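Local coordinates for glycosyl hydrolase (Streptomyces cattleya, PDB 7LR8), which probably cleaves the Manβ1-4GlcNAc disaccharide derived from N-glycan cores, as a family 5 glycoside hydrolase, at residues Gly25-Phe33 against Val55-Gln63; Phe228-Gly236 against Ala377-Ala385. The protein carries 1 engineered substitution. All blocks are in the same frame, centred on the assembly; numbering follows the deposited sequence.

Contact 1. Residues Gly25-Phe33 against Val55-Gln63; sequences GWFHHWLDF and VFPLWPVFQ
The loops that follow the first two strands of a parallel eight-stranded (β/α)8 barrel meet where Trp30 and Phe27, on the 3-10 turn 27-31, pack against Phe56, Leu58, Val61 and Phe62. The indole of Trp30 is the middle of the interface. Its NE1 donates to Phe56 O at 2.9 Å, the acceptor lying almost in the ring plane and the N-H...O angle, 157°, making a fairly straight bond. With CG beside the backbone N (chi1 -58°), the indole reaches across toward residues 56-62 and also presents a face to Phe62, whose edge comes in T-shaped: CE1 is 3.6 Å from Trp30 CD2 and the planes stand at 89°. The opposite face is covered by His29 NE2. A water 2.8 Å from that same His29 NE2 donates to Phe56 O, 3.1 Å away, so the buried carbonyl accepts two hydrogen bonds. Were Trp30 an alanine, Phe56 O would probably lose its indole donor and the Phe62 edge would probably face a gap. Nearer the sugar site of this glycosidase fold, Phe27 CE1 meets Phe56 CD2 at 3.5 Å, the two rings inclined steeply to each other; the Phe56 side chain lies about 6 Å from the bound mannose. Leu58, the N-cap residue of helix 59-62, sets CD1 3.3 Å from Phe27 O and CD2 against Phe27 CB. At the outer end, Leu31 CD2 rests on both methyls of Val61, 4.0 Å from CG2, and Leu31 also packs on Leu31 of the second subunit.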
loop_
_atom_site.group_PDB
_atom_site.type_symbol
_atom_site.label_atom_id
_atom_site.label_comp_id
_atom_site.label_asym_id
_atom_site.label_seq_id
_atom_site.Cartn_x
_atom_site.Cartn_y
_atom_site.Cartn_z
ATOM N N GLY B 25 6.573 -2.981 17.042
ATOM C CA GLY B 25 6.290 -2.919 15.620
ATOM C C GLY B 25 4.833 -2.749 15.247
ATOM O O GLY B 25 4.546 -2.503 14.064
ATOM N N TRP B 26 3.909 -2.888 16.198
ATOM C CA TRP B 26 2.475 -2.800 15.882
ATOM C C TRP B 26 2.186 -3.857 14.809
ATOM O O TRP B 26 2.865 -4.889 14.735
ATOM C CB TRP B 26 2.121 -1.359 15.494
ATOM C CG TRP B 26 0.645 -1.042 15.383
ATOM C CD1 TRP B 26 -0.275 -1.038 16.395
ATOM C CD2 TRP B 26 -0.058 -0.621 14.203
ATOM N NE1 TRP B 26 -1.509 -0.672 15.919
ATOM C CE2 TRP B 26 -1.406 -0.416 14.572
ATOM C CE3 TRP B 26 0.316 -0.432 12.863
ATOM C CZ2 TRP B 26 -2.379 -0.013 13.659
ATOM C CZ3 TRP B 26 -0.656 -0.032 11.946
ATOM C CH2 TRP B 26 -1.989 0.170 12.350
ATOM N N PHE B 27 1.188 -3.637 13.961
ATOM C CA PHE B 27 0.910 -4.641 12.938
ATOM C C PHE B 27 1.986 -4.721 11.869
ATOM O O PHE B 27 1.966 -5.669 11.069
ATOM C CB PHE B 27 -0.446 -4.363 12.312
ATOM C CG PHE B 27 -1.562 -4.401 13.307
ATOM C CD1 PHE B 27 -1.817 -5.556 14.036
ATOM C CD2 PHE B 27 -2.345 -3.287 13.523
ATOM C CE1 PHE B 27 -2.841 -5.589 14.970
ATOM C CE2 PHE B 27 -3.376 -3.313 14.451
ATOM C CZ PHE B 27 -3.623 -4.476 15.171
ATOM N N HIS B 28 2.927 -3.778 11.846
ATOM C CA HIS B 28 4.088 -3.928 10.983
ATOM C C HIS B 28 5.045 -5.003 11.481
ATOM O O HIS B 28 6.076 -5.235 10.836
ATOM C CB HIS B 28 4.828 -2.597 10.840
ATOM C CG HIS B 28 3.943 -1.439 10.486
ATOM N ND1 HIS B 28 3.195 -1.397 9.328
ATOM C CD2 HIS B 28 3.706 -0.267 11.129
ATOM C CE1 HIS B 28 2.524 -0.260 9.279
ATOM N NE2 HIS B 28 2.817 0.446 10.359
ATOM N N HIS B 29 4.731 -5.683 12.594
ATOM C CA HIS B 29 5.639 -6.715 13.081
ATOM C C HIS B 29 5.764 -7.886 12.104
ATOM O O HIS B 29 6.745 -8.631 12.178
ATOM C CB HIS B 29 5.199 -7.212 14.463
ATOM C CG HIS B 29 4.060 -8.181 14.433
ATOM N ND1 HIS B 29 4.086 -9.366 15.136
ATOM C CD2 HIS B 29 2.859 -8.138 13.810
ATOM C CE1 HIS B 29 2.955 -10.019 14.932
ATOM N NE2 HIS B 29 2.191 -9.295 14.135
ATOM N N TRP B 30 4.829 -8.048 11.166
ATOM C CA TRP B 30 5.016 -9.089 10.156
ATOM C C TRP B 30 6.274 -8.869 9.325
ATOM O O TRP B 30 6.797 -9.833 8.746
ATOM C CB TRP B 30 3.810 -9.167 9.234
ATOM C CG TRP B 30 2.522 -9.440 9.934
ATOM C CD1 TRP B 30 1.475 -8.576 10.073
ATOM C CD2 TRP B 30 2.131 -10.660 10.599
ATOM N NE1 TRP B 30 0.457 -9.177 10.771
ATOM C CE2 TRP B 30 0.832 -10.454 11.110
ATOM C CE3 TRP B 30 2.745 -11.905 10.796
ATOM C CZ2 TRP B 30 0.133 -11.442 11.815
ATOM C CZ3 TRP B 30 2.047 -12.894 11.515
ATOM C CH2 TRP B 30 0.756 -12.649 12.009
ATOM N N LEU B 31 6.768 -7.625 9.253
ATOM C CA LEU B 31 7.988 -7.327 8.513
ATOM C C LEU B 31 9.250 -7.600 9.314
ATOM O O LEU B 31 10.341 -7.627 8.729
ATOM C CB LEU B 31 7.985 -5.863 8.055
ATOM C CG LEU B 31 6.792 -5.429 7.202
ATOM C CD1 LEU B 31 6.851 -3.913 6.964
ATOM C CD2 LEU B 31 6.761 -6.164 5.866
ATOM N N ASP B 32 9.133 -7.789 10.624
ATOM C CA ASP B 32 10.255 -8.012 11.526
ATOM C C ASP B 32 9.764 -8.980 12.594
ATOM O O ASP B 32 9.721 -8.672 13.797
ATOM C CB ASP B 32 10.755 -6.703 12.131
ATOM C CG ASP B 32 11.325 -5.760 11.085
ATOM O OD1 ASP B 32 12.432 -6.038 10.561
ATOM O OD2 ASP B 32 10.649 -4.758 10.775
ATOM N N PHE B 33 9.353 -10.159 12.140
ATOM C CA PHE B 33 8.600 -11.055 13.003
ATOM C C PHE B 33 9.511 -11.634 14.078
ATOM O O PHE B 33 10.519 -12.285 13.773
ATOM C CB PHE B 33 7.943 -12.159 12.183
ATOM C CG PHE B 33 6.968 -12.983 12.973
ATOM C CD1 PHE B 33 5.711 -12.486 13.285
ATOM C CD2 PHE B 33 7.325 -14.248 13.437
ATOM C CE1 PHE B 33 4.812 -13.243 14.033
ATOM C CE2 PHE B 33 6.432 -15.003 14.180
ATOM C CZ PHE B 33 5.170 -14.496 14.474
ATOM N N VAL B 55 -6.551 -11.524 16.073
ATOM C CA VAL B 55 -5.255 -11.171 15.506
ATOM C C VAL B 55 -5.387 -10.754 14.040
ATOM O O VAL B 55 -6.313 -11.148 13.325
ATOM C CB VAL B 55 -4.224 -12.313 15.643
ATOM C CG1 VAL B 55 -4.132 -12.774 17.099
ATOM C CG2 VAL B 55 -4.572 -13.474 14.745
ATOM N N PHE B 56 -4.414 -9.967 13.591
ATOM C CA PHE B 56 -4.532 -9.220 12.338
ATOM C C PHE B 56 -3.337 -9.374 11.410
ATOM O O PHE B 56 -2.320 -8.675 11.577
ATOM C CB PHE B 56 -4.757 -7.744 12.639
ATOM C CG PHE B 56 -5.968 -7.488 13.473
ATOM C CD1 PHE B 56 -7.223 -7.403 12.882
ATOM C CD2 PHE B 56 -5.855 -7.319 14.848
ATOM C CE1 PHE B 56 -8.345 -7.159 13.653
ATOM C CE2 PHE B 56 -6.988 -7.088 15.620
ATOM C CZ PHE B 56 -8.233 -7.009 15.005
ATOM N N PRO B 57 -3.452 -10.225 10.390
ATOM C CA PRO B 57 -2.556 -10.125 9.233
ATOM C C PRO B 57 -2.686 -8.757 8.586
ATOM O O PRO B 57 -3.730 -8.105 8.673
ATOM C CB PRO B 57 -3.068 -11.216 8.282
ATOM C CG PRO B 57 -3.881 -12.138 9.103
ATOM C CD PRO B 57 -4.380 -11.364 10.312
ATOM N N LEU B 58 -1.615 -8.328 7.922
ATOM C CA LEU B 58 -1.668 -7.192 7.003
ATOM C C LEU B 58 -1.790 -7.774 5.598
ATOM O O LEU B 58 -0.863 -8.424 5.107
ATOM C CB LEU B 58 -0.433 -6.310 7.123
ATOM C CG LEU B 58 -0.367 -5.388 8.341
ATOM C CD1 LEU B 58 0.850 -4.478 8.255
ATOM C CD2 LEU B 58 -1.641 -4.567 8.469
ATOM N N TRP B 59 -2.950 -7.561 4.970
ATOM C CA TRP B 59 -3.251 -8.190 3.680
ATOM C C TRP B 59 -2.185 -7.938 2.617
ATOM O O TRP B 59 -1.712 -8.919 2.016
ATOM C CB TRP B 59 -4.647 -7.727 3.242
ATOM C CG TRP B 59 -5.140 -8.306 1.925
ATOM C CD1 TRP B 59 -4.810 -9.525 1.369
ATOM C CD2 TRP B 59 -6.083 -7.701 1.029
ATOM N NE1 TRP B 59 -5.478 -9.690 0.171
ATOM C CE2 TRP B 59 -6.251 -8.581 -0.066
ATOM C CE3 TRP B 59 -6.774 -6.484 1.027
ATOM C CZ2 TRP B 59 -7.107 -8.296 -1.127
ATOM C CZ3 TRP B 59 -7.629 -6.204 -0.026
ATOM C CH2 TRP B 59 -7.778 -7.101 -1.097
ATOM N N PRO B 60 -1.733 -6.699 2.352
ATOM C CA PRO B 60 -0.693 -6.531 1.312
ATOM C C PRO B 60 0.623 -7.208 1.651
ATOM O O PRO B 60 1.382 -7.552 0.735
ATOM C CB PRO B 60 -0.512 -5.007 1.213
ATOM C CG PRO B 60 -1.685 -4.402 1.931
ATOM C CD PRO B 60 -2.075 -5.403 2.975
ATOM N N VAL B 61 0.931 -7.401 2.938
ATOM C CA VAL B 61 2.140 -8.132 3.294
ATOM C C VAL B 61 1.953 -9.629 3.072
ATOM O O VAL B 61 2.882 -10.327 2.645
ATOM C CB VAL B 61 2.533 -7.807 4.744
ATOM C CG1 VAL B 61 3.695 -8.688 5.207
ATOM C CG2 VAL B 61 2.893 -6.342 4.853
ATOM N N PHE B 62 0.749 -10.146 3.328
ATOM C CA PHE B 62 0.496 -11.567 3.132
ATOM C C PHE B 62 0.275 -11.917 1.663
ATOM O O PHE B 62 0.654 -13.010 1.227
ATOM C CB PHE B 62 -0.713 -12.005 3.961
ATOM C CG PHE B 62 -0.392 -12.307 5.393
ATOM C CD1 PHE B 62 0.178 -11.343 6.217
ATOM C CD2 PHE B 62 -0.648 -13.564 5.916
ATOM C CE1 PHE B 62 0.470 -11.641 7.551
ATOM C CE2 PHE B 62 -0.366 -13.854 7.238
ATOM C CZ PHE B 62 0.201 -12.892 8.049
ATOM N N GLN B 63 -0.312 -11.012 0.883
ATOM C CA GLN B 63 -0.652 -11.272 -0.517
ATOM C C GLN B 63 -0.179 -10.095 -1.372
ATOM O O GLN B 63 -0.992 -9.314 -1.876
ATOM C CB GLN B 63 -2.157 -11.504 -0.669
ATOM C CG GLN B 63 -2.572 -12.093 -2.029
ATOM C CD GLN B 63 -4.050 -12.439 -2.085
ATOM O OE1 GLN B 63 -4.849 -11.915 -1.309
ATOM N NE2 GLN B 63 -4.421 -13.331 -3.000
HETATM O O HOH W 1 -0.584 -8.862 14.109
#

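Contact 2. Residues Phe228-Gly236 against Ala377-Ala385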
loop_
_atom_site.group_PDB
_atom_site.type_symbol
_atom_site.label_atom_id
_atom_site.label_comp_id
_atom_site.label_asym_id
_atom_site.label_seq_id
_atom_site.Cartn_x
_atom_site.Cartn_y
_atom_site.Cartn_z
ATOM N N PHE B 228 -16.882 7.205 20.670
ATOM C CA PHE B 228 -16.551 8.433 19.955
ATOM C C PHE B 228 -17.419 8.629 18.714
ATOM O O PHE B 228 -17.203 9.585 17.958
ATOM C CB PHE B 228 -15.059 8.478 19.572
ATOM C CG PHE B 228 -14.565 7.282 18.786
ATOM C CD1 PHE B 228 -15.142 6.918 17.575
ATOM C CD2 PHE B 228 -13.489 6.544 19.252
ATOM C CE1 PHE B 228 -14.673 5.823 16.860
ATOM C CE2 PHE B 228 -13.019 5.453 18.551
ATOM C CZ PHE B 228 -13.605 5.094 17.344
ATOM N N ASN B 229 -18.402 7.761 18.510
ATOM C CA ASN B 229 -19.283 7.790 17.351
ATOM C C ASN B 229 -20.410 8.812 17.476
ATOM O O ASN B 229 -21.398 8.712 16.737
ATOM C CB ASN B 229 -19.872 6.397 17.129
ATOM C CG ASN B 229 -20.806 5.969 18.243
ATOM O OD1 ASN B 229 -21.069 6.725 19.197
ATOM N ND2 ASN B 229 -21.313 4.750 18.140
ATOM N N GLY B 230 -20.311 9.749 18.423
ATOM C CA GLY B 230 -21.370 10.688 18.723
ATOM C C GLY B 230 -22.027 10.456 20.066
ATOM O O GLY B 230 -22.708 11.355 20.574
ATOM N N THR B 231 -21.835 9.271 20.653
ATOM C CA THR B 231 -22.484 8.964 21.921
ATOM C C THR B 231 -21.927 9.822 23.043
ATOM O O THR B 231 -22.680 10.503 23.749
ATOM C CB THR B 231 -22.311 7.486 22.263
ATOM O OG1 THR B 231 -22.924 6.672 21.246
ATOM C CG2 THR B 231 -22.953 7.210 23.614
ATOM N N ALA B 232 -20.608 9.795 23.231
ATOM C CA ALA B 232 -20.007 10.615 24.282
ATOM C C ALA B 232 -20.214 12.102 24.019
ATOM O O ALA B 232 -20.455 12.879 24.951
ATOM C CB ALA B 232 -18.519 10.300 24.410
ATOM N N GLN B 233 -20.113 12.521 22.757
ATOM C CA GLN B 233 -20.225 13.939 22.440
ATOM C C GLN B 233 -21.610 14.473 22.779
ATOM O O GLN B 233 -21.749 15.602 23.261
ATOM C CB GLN B 233 -19.912 14.163 20.960
ATOM C CG GLN B 233 -18.487 13.809 20.574
ATOM C CD GLN B 233 -18.340 12.392 20.024
ATOM O OE1 GLN B 233 -19.015 11.451 20.466
ATOM N NE2 GLN B 233 -17.438 12.234 19.068
ATOM N N ARG B 234 -22.647 13.675 22.535
ATOM C CA ARG B 234 -24.015 14.145 22.713
ATOM C C ARG B 234 -24.504 13.990 24.146
ATOM O O ARG B 234 -25.130 14.905 24.690
ATOM C CB ARG B 234 -24.951 13.388 21.763
ATOM C CG ARG B 234 -26.410 13.786 21.897
ATOM C CD ARG B 234 -27.249 13.117 20.829
ATOM N NE ARG B 234 -26.750 13.419 19.492
ATOM C CZ ARG B 234 -27.328 14.272 18.652
ATOM N NH1 ARG B 234 -28.433 14.913 19.010
ATOM N NH2 ARG B 234 -26.802 14.482 17.453
ATOM N N TYR B 235 -24.217 12.847 24.770
ATOM C CA TYR B 235 -24.755 12.523 26.087
ATOM C C TYR B 235 -23.761 12.718 27.222
ATOM O O TYR B 235 -24.186 12.860 28.375
ATOM C CB TYR B 235 -25.267 11.076 26.082
ATOM C CG TYR B 235 -26.294 10.860 24.996
ATOM C CD1 TYR B 235 -27.578 11.382 25.122
ATOM C CD2 TYR B 235 -25.970 10.180 23.825
ATOM C CE1 TYR B 235 -28.524 11.211 24.130
ATOM C CE2 TYR B 235 -26.912 10.004 22.817
ATOM C CZ TYR B 235 -28.184 10.522 22.977
ATOM O OH TYR B 235 -29.131 10.357 21.997
ATOM N N GLY B 236 -22.472 12.736 26.932
ATOM C CA GLY B 236 -21.447 13.024 27.915
ATOM C C GLY B 236 -20.666 11.778 28.296
ATOM O O GLY B 236 -21.177 10.653 28.256
ATOM N N ALA B 377 -29.108 5.373 15.644
ATOM C CA ALA B 377 -27.856 6.059 15.903
ATOM C C ALA B 377 -27.998 6.987 17.101
ATOM O O ALA B 377 -29.115 7.299 17.520
ATOM C CB ALA B 377 -27.438 6.860 14.672
ATOM N N PRO B 378 -26.882 7.432 17.678
ATOM C CA PRO B 378 -26.957 8.462 18.724
ATOM C C PRO B 378 -27.812 9.640 18.273
ATOM O O PRO B 378 -27.681 10.134 17.153
ATOM C CB PRO B 378 -25.491 8.863 18.925
ATOM C CG PRO B 378 -24.722 7.609 18.579
ATOM C CD PRO B 378 -25.501 6.949 17.470
ATOM N N GLY B 379 -28.710 10.083 19.155
ATOM C CA GLY B 379 -29.679 11.100 18.805
ATOM C C GLY B 379 -30.968 10.568 18.214
ATOM O O GLY B 379 -31.954 11.315 18.150
ATOM N N GLY B 380 -30.996 9.292 17.795
ATOM C CA GLY B 380 -32.171 8.729 17.166
ATOM C C GLY B 380 -33.214 8.255 18.161
ATOM O O GLY B 380 -32.937 8.028 19.342
ATOM N N ALA B 381 -34.440 8.086 17.660
ATOM C CA ALA B 381 -35.561 7.803 18.551
ATOM C C ALA B 381 -35.436 6.427 19.192
ATOM O O ALA B 381 -35.817 6.248 20.354
ATOM C CB ALA B 381 -36.885 7.924 17.796
ATOM N N VAL B 382 -34.922 5.439 18.453
ATOM C CA VAL B 382 -34.737 4.103 19.019
ATOM C C VAL B 382 -33.617 4.121 20.056
ATOM O O VAL B 382 -33.761 3.587 21.165
ATOM C CB VAL B 382 -34.464 3.086 17.892
ATOM C CG1 VAL B 382 -33.861 1.808 18.439
ATOM C CG2 VAL B 382 -35.749 2.784 17.137
ATOM N N PHE B 383 -32.495 4.762 19.712
ATOM C CA PHE B 383 -31.359 4.897 20.620
ATOM C C PHE B 383 -31.780 5.496 21.958
ATOM O O PHE B 383 -31.478 4.944 23.022
ATOM C CB PHE B 383 -30.286 5.773 19.958
ATOM C CG PHE B 383 -29.003 5.895 20.748
ATOM C CD1 PHE B 383 -28.924 6.713 21.872
ATOM C CD2 PHE B 383 -27.865 5.208 20.344
ATOM C CE1 PHE B 383 -27.746 6.825 22.592
ATOM C CE2 PHE B 383 -26.671 5.325 21.059
ATOM C CZ PHE B 383 -26.614 6.125 22.183
ATOM N N GLU B 384 -32.470 6.639 21.920
ATOM C CA GLU B 384 -32.818 7.334 23.159
ATOM C C GLU B 384 -33.886 6.580 23.942
ATOM O O GLU B 384 -33.844 6.550 25.177
ATOM C CB GLU B 384 -33.269 8.764 22.856
ATOM C CG GLU B 384 -32.258 9.525 22.009
ATOM C CD GLU B 384 -32.275 11.027 22.232
ATOM O OE1 GLU B 384 -33.349 11.579 22.556
ATOM O OE2 GLU B 384 -31.206 11.656 22.071
ATOM N N ALA B 385 -34.845 5.957 23.252
ATOM C CA ALA B 385 -35.831 5.154 23.973
ATOM C C ALA B 385 -35.177 3.953 24.646
ATOM O O ALA B 385 -35.567 3.573 25.754
ATOM C CB ALA B 385 -36.949 4.700 23.035
#
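Tyr235 and Phe383 lie with their rings nearly parallel, planes 10° apart, but slid past each other in opposite directions until they barely overlap. The centroids are 5.3 Å apart, and the closest approach is at the rims, Tyr235 CE2 to Phe383 CE1 at 3.3 Å. Phe383 holds its CG anti to the backbone N (chi1 -175°), which swings the ring from the first turn of helix 381-391 toward helix 231-235. Pro378 CA covers one face of Phe383, and the aliphatic start of Arg234 runs over the Tyr235 ring, CG 3.8 Å above its plane. Farther out, the Arg234 chain bends at its third torsion and lays a guanidinium face over Gly379, with CD 3.8 Å from Gly379 CA; a side chain on that glycine would run into Arg234 CZ. The pyrrolidine of Pro378 wedges crosswise against the start of helix 231-235, its CG 3.4 Å from Thr231 OG1. Thr231 N donates to Asn229 OD1, closing an Asx turn, and the Thr231 hydroxyl donates to the same oxygen, while Asn229 ND2 is taken by Asp199. The contact thus fixes the loop after barrel strand 221-225, where Phe228 touches the glycan, to the type II turn 377-380 leading into a helix beside the small sheet of strands 358-362, 397-400 and 417-419. At the edge of its ring, Tyr235 OH accepts from Gly379 N at 2.9 Å, a bent bond of 137° that ties the phenol to the turn. The modelled 2.4 Å between Tyr235 OH and Glu384 OE2 is doubtfully short; if the bond is real, the phenol would also link the turn to the carboxylate, and Arg234, with its charge near but not in contact, is likely to favour an ionised Glu384.

From the N terminus, the chain leaves strand 15-19, runs through the loop 25-33, passes through helix 35-46 and strand 52-55, and is brought back on itself by contact 1, a short closure of 21 intervening residues within the first part of the barrel. Contact 2 opens later, after strand 221-225, and closes a far longer loop of 140 residues that takes in strands 264-269 and 298-304, passes strand 358-362 and closes at the turn 377-380 and the start of helix 381-391. The two closures follow in series, neither nesting nor crossing. Their centres lie 35 Å apart on opposite sides of the chain's centre, yet both border the glycan pocket, which contact 2 reaches directly through Phe228.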